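Local coordinates for protein ADP compounds hydrolase NudE (PDB 1VHZ) that hydrolyses ADP-ribose, NADH, Ap2A and Ap3A as a magnesium-dependent homodimeric Nudix hydrolase, at residues 24-29 with 40-46. Sequence-based numbering, arbitrary orientation.
Sequences FTVESV and VYERMRP. With APR (adenosine-5-diphosphoribose), chain C.
Glu27 and Arg43 face each other as a hydrogen-bonded pair of two antiparallel strands, Glu27 N reaching Arg43 O at 2.8 Å and Arg43 N answering to Glu27 O; Val29 and Tyr41 form the next hydrogen-bonded pair. The CB of Arg43 starts on the face of the sheet that also carries Glu27, Val29 and Tyr41, and chi1 of 66° sets CG between the backbone N and the carbonyl carbon, from where the chain runs extended to NE. CG and CD pass the methyl CG2 of Val29. NE then gives a hydrogen bond to Glu27 OE1 at 3.0 Å, and NH1 a second to the same oxygen at 3.1 Å, with OE1 lying in the guanidinium plane at its edge. Val29 CG2 and Pro46 CG lie over opposite faces of that plane, near the rim, while NH2 reaches Glu73 and the carbonyl of Val70 in the second subunit. With an alanine here, Glu27 OE1 is likely to lose both these N-H donors and Glu73 its salt bridge. Glu27 OE2 turns instead to Arg45, a charge contact at 3.5 Å from NE with no N-H aimed at it. On the face carrying Val26, Ser28, Glu42 and Met44, Met44 CE touches Val26 CB, and also lies 3.4 Å from CB of the loop residue Phe24. A water joins Ser28 OG to Glu42 OE2, which is also bonded to Arg22 N of the second subunit; Ser21 OG and Leu23 N of that subunit hold OE1. The Tyr41 ring lays one face on the adenine of ADP-ribose, whose N1 accepts from Glu42 N at 3.0 Å and whose N6 donates to Glu42 O. This beta hairpin, central strand 25-32 with outer strand 38-44 of a three-stranded antiparallel sheet, thus pairs an adenine-recognition site with a dimer contact.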
loop_
_atom_site.group_PDB
_atom_site.type_symbol
_atom_site.label_atom_id
_atom_site.label_comp_id
_atom_site.label_asym_id
_atom_site.label_seq_id
_atom_site.Cartn_x
_atom_site.Cartn_y
_atom_site.Cartn_z
ATOM N N PHE A 24 18.700 0.563 -1.042
ATOM C CA PHE A 24 18.124 -0.694 -0.624
ATOM C C PHE A 24 19.093 -1.715 -0.053
ATOM O O PHE A 24 20.203 -1.910 -0.540
ATOM C CB PHE A 24 17.438 -1.397 -1.828
ATOM C CG PHE A 24 16.277 -0.618 -2.369
ATOM C CD1 PHE A 24 15.039 -0.669 -1.748
ATOM C CD2 PHE A 24 16.432 0.189 -3.482
ATOM C CE1 PHE A 24 13.973 0.055 -2.251
ATOM C CE2 PHE A 24 15.375 0.914 -3.986
ATOM C CZ PHE A 24 14.141 0.849 -3.371
ATOM N N THR A 25 18.622 -2.427 0.982
ATOM C CA THR A 25 19.440 -3.486 1.555
ATOM C C THR A 25 18.557 -4.716 1.733
ATOM O O THR A 25 17.626 -4.745 2.532
ATOM C CB THR A 25 20.306 -3.130 2.746
ATOM O OG1 THR A 25 20.415 -4.252 3.652
ATOM C CG2 THR A 25 19.879 -1.901 3.490
ATOM N N VAL A 26 18.769 -5.689 0.844
ATOM C CA VAL A 26 17.994 -6.918 0.853
ATOM C C VAL A 26 18.667 -8.032 1.639
ATOM O O VAL A 26 19.847 -8.338 1.540
ATOM C CB VAL A 26 17.555 -7.361 -0.542
ATOM C CG1 VAL A 26 18.548 -6.929 -1.604
ATOM C CG2 VAL A 26 17.294 -8.863 -0.637
ATOM N N GLU A 27 17.853 -8.627 2.518
ATOM C CA GLU A 27 18.239 -9.701 3.391
ATOM C C GLU A 27 17.595 -11.041 3.030
ATOM O O GLU A 27 16.462 -11.096 2.565
ATOM C CB GLU A 27 17.756 -9.402 4.834
ATOM C CG GLU A 27 18.533 -8.275 5.476
ATOM C CD GLU A 27 18.038 -7.963 6.863
ATOM O OE1 GLU A 27 16.875 -8.300 7.157
ATOM O OE2 GLU A 27 18.815 -7.409 7.659
ATOM N N SER A 28 18.357 -12.091 3.268
ATOM C CA SER A 28 17.878 -13.460 3.053
ATOM C C SER A 28 17.587 -13.978 4.475
ATOM O O SER A 28 18.433 -13.776 5.352
ATOM C CB SER A 28 18.917 -14.339 2.387
ATOM O OG SER A 28 18.308 -15.360 1.617
ATOM N N VAL A 29 16.404 -14.495 4.715
ATOM C CA VAL A 29 16.039 -14.966 6.045
ATOM C C VAL A 29 15.723 -16.462 6.046
ATOM O O VAL A 29 14.801 -16.871 5.347
ATOM C CB VAL A 29 14.787 -14.232 6.582
ATOM C CG1 VAL A 29 14.448 -14.676 7.997
ATOM C CG2 VAL A 29 14.965 -12.719 6.567
ATOM N N VAL A 40 13.604 -20.244 2.799
ATOM C CA VAL A 40 14.475 -19.070 2.783
ATOM C C VAL A 40 13.696 -17.931 2.114
ATOM O O VAL A 40 13.285 -18.066 0.956
ATOM C CB VAL A 40 15.769 -19.319 1.991
ATOM C CG1 VAL A 40 16.634 -18.065 1.952
ATOM C CG2 VAL A 40 16.546 -20.484 2.603
ATOM N N TYR A 41 13.399 -16.889 2.870
ATOM C CA TYR A 41 12.649 -15.759 2.336
ATOM C C TYR A 41 13.578 -14.558 2.133
ATOM O O TYR A 41 14.651 -14.486 2.731
ATOM C CB TYR A 41 11.560 -15.314 3.308
ATOM C CG TYR A 41 10.282 -16.101 3.377
ATOM C CD1 TYR A 41 9.195 -15.595 4.095
ATOM C CD2 TYR A 41 10.125 -17.328 2.754
ATOM C CE1 TYR A 41 8.005 -16.300 4.181
ATOM C CE2 TYR A 41 8.951 -18.049 2.833
ATOM C CZ TYR A 41 7.897 -17.523 3.547
ATOM O OH TYR A 41 6.719 -18.220 3.616
ATOM N N GLU A 42 13.116 -13.611 1.325
ATOM C CA GLU A 42 13.908 -12.399 1.109
ATOM C C GLU A 42 13.050 -11.200 1.516
ATOM O O GLU A 42 11.832 -11.239 1.357
ATOM C CB GLU A 42 14.386 -12.266 -0.317
ATOM C CG GLU A 42 15.602 -13.095 -0.669
ATOM C CD GLU A 42 16.212 -12.695 -1.998
ATOM O OE1 GLU A 42 15.571 -11.900 -2.724
ATOM O OE2 GLU A 42 17.319 -13.178 -2.298
ATOM N N ARG A 43 13.682 -10.182 2.075
ATOM C CA ARG A 43 12.983 -8.987 2.499
ATOM C C ARG A 43 13.960 -7.802 2.534
ATOM O O ARG A 43 15.177 -7.962 2.510
ATOM C CB ARG A 43 12.385 -9.101 3.924
ATOM C CG ARG A 43 13.486 -9.210 4.976
ATOM C CD ARG A 43 12.951 -9.309 6.390
ATOM N NE ARG A 43 14.040 -9.259 7.356
ATOM C CZ ARG A 43 14.010 -9.609 8.628
ATOM N NH1 ARG A 43 15.106 -9.476 9.364
ATOM N NH2 ARG A 43 12.905 -10.092 9.190
ATOM N N MET A 44 13.343 -6.640 2.687
ATOM C CA MET A 44 14.139 -5.418 2.806
ATOM C C MET A 44 14.545 -5.297 4.274
ATOM O O MET A 44 13.763 -5.685 5.151
ATOM C CB MET A 44 13.375 -4.206 2.303
ATOM C CG MET A 44 14.183 -3.485 1.211
ATOM S SD MET A 44 14.217 -4.446 -0.300
ATOM C CE MET A 44 15.910 -4.278 -0.816
ATOM N N ARG A 45 15.778 -4.900 4.538
ATOM C CA ARG A 45 16.238 -4.770 5.909
ATOM C C ARG A 45 15.221 -3.986 6.743
ATOM O O ARG A 45 14.808 -2.900 6.375
ATOM C CB ARG A 45 17.605 -4.089 5.977
ATOM C CG ARG A 45 18.209 -4.074 7.369
ATOM C CD ARG A 45 19.720 -3.867 7.322
ATOM N NE ARG A 45 20.365 -4.382 8.525
ATOM C CZ ARG A 45 20.233 -3.885 9.749
ATOM N NH1 ARG A 45 19.464 -2.824 9.972
ATOM N NH2 ARG A 45 20.870 -4.444 10.775
ATOM N N PRO A 46 14.827 -4.559 7.872
ATOM C CA PRO A 46 13.897 -3.945 8.779
ATOM C C PRO A 46 14.439 -2.631 9.328
ATOM O O PRO A 46 15.594 -2.505 9.722
ATOM C CB PRO A 46 13.704 -4.947 9.912
ATOM C CG PRO A 46 14.285 -6.220 9.435
ATOM C CD PRO A 46 15.298 -5.882 8.374
HETATM N N1 APR C . 10.307 -14.114 0.452
HETATM C C2 APR C . 10.077 -15.232 -0.372
HETATM N N3 APR C . 8.937 -15.911 -0.516
HETATM C C4 APR C . 7.882 -15.402 0.275
HETATM C C5 APR C . 7.935 -14.297 1.148
HETATM C C6 APR C . 9.242 -13.611 1.237
HETATM N N6 APR C . 9.455 -12.552 2.021
HETATM N N7 APR C . 6.705 -14.096 1.751
HETATM C C8 APR C . 5.924 -15.062 1.249
HETATM N N9 APR C . 6.587 -15.866 0.362
HETATM C "C1'" APR C . 6.076 -17.149 -0.497
HETATM C "C2'" APR C . 5.619 -18.255 0.496
HETATM O "O2'" APR C . 5.918 -19.518 -0.067
HETATM C "C3'" APR C . 4.059 -18.098 0.618
HETATM O "O3'" APR C . 3.389 -19.297 0.258
HETATM O "O4'" APR C . 4.896 -16.783 -1.148
HETATM C "C4'" APR C . 3.663 -17.018 -0.305
HETATM C "C5'" APR C . 2.582 -17.550 -1.162
HETATM O O HOH W 1 18.133 -15.360 -0.990
#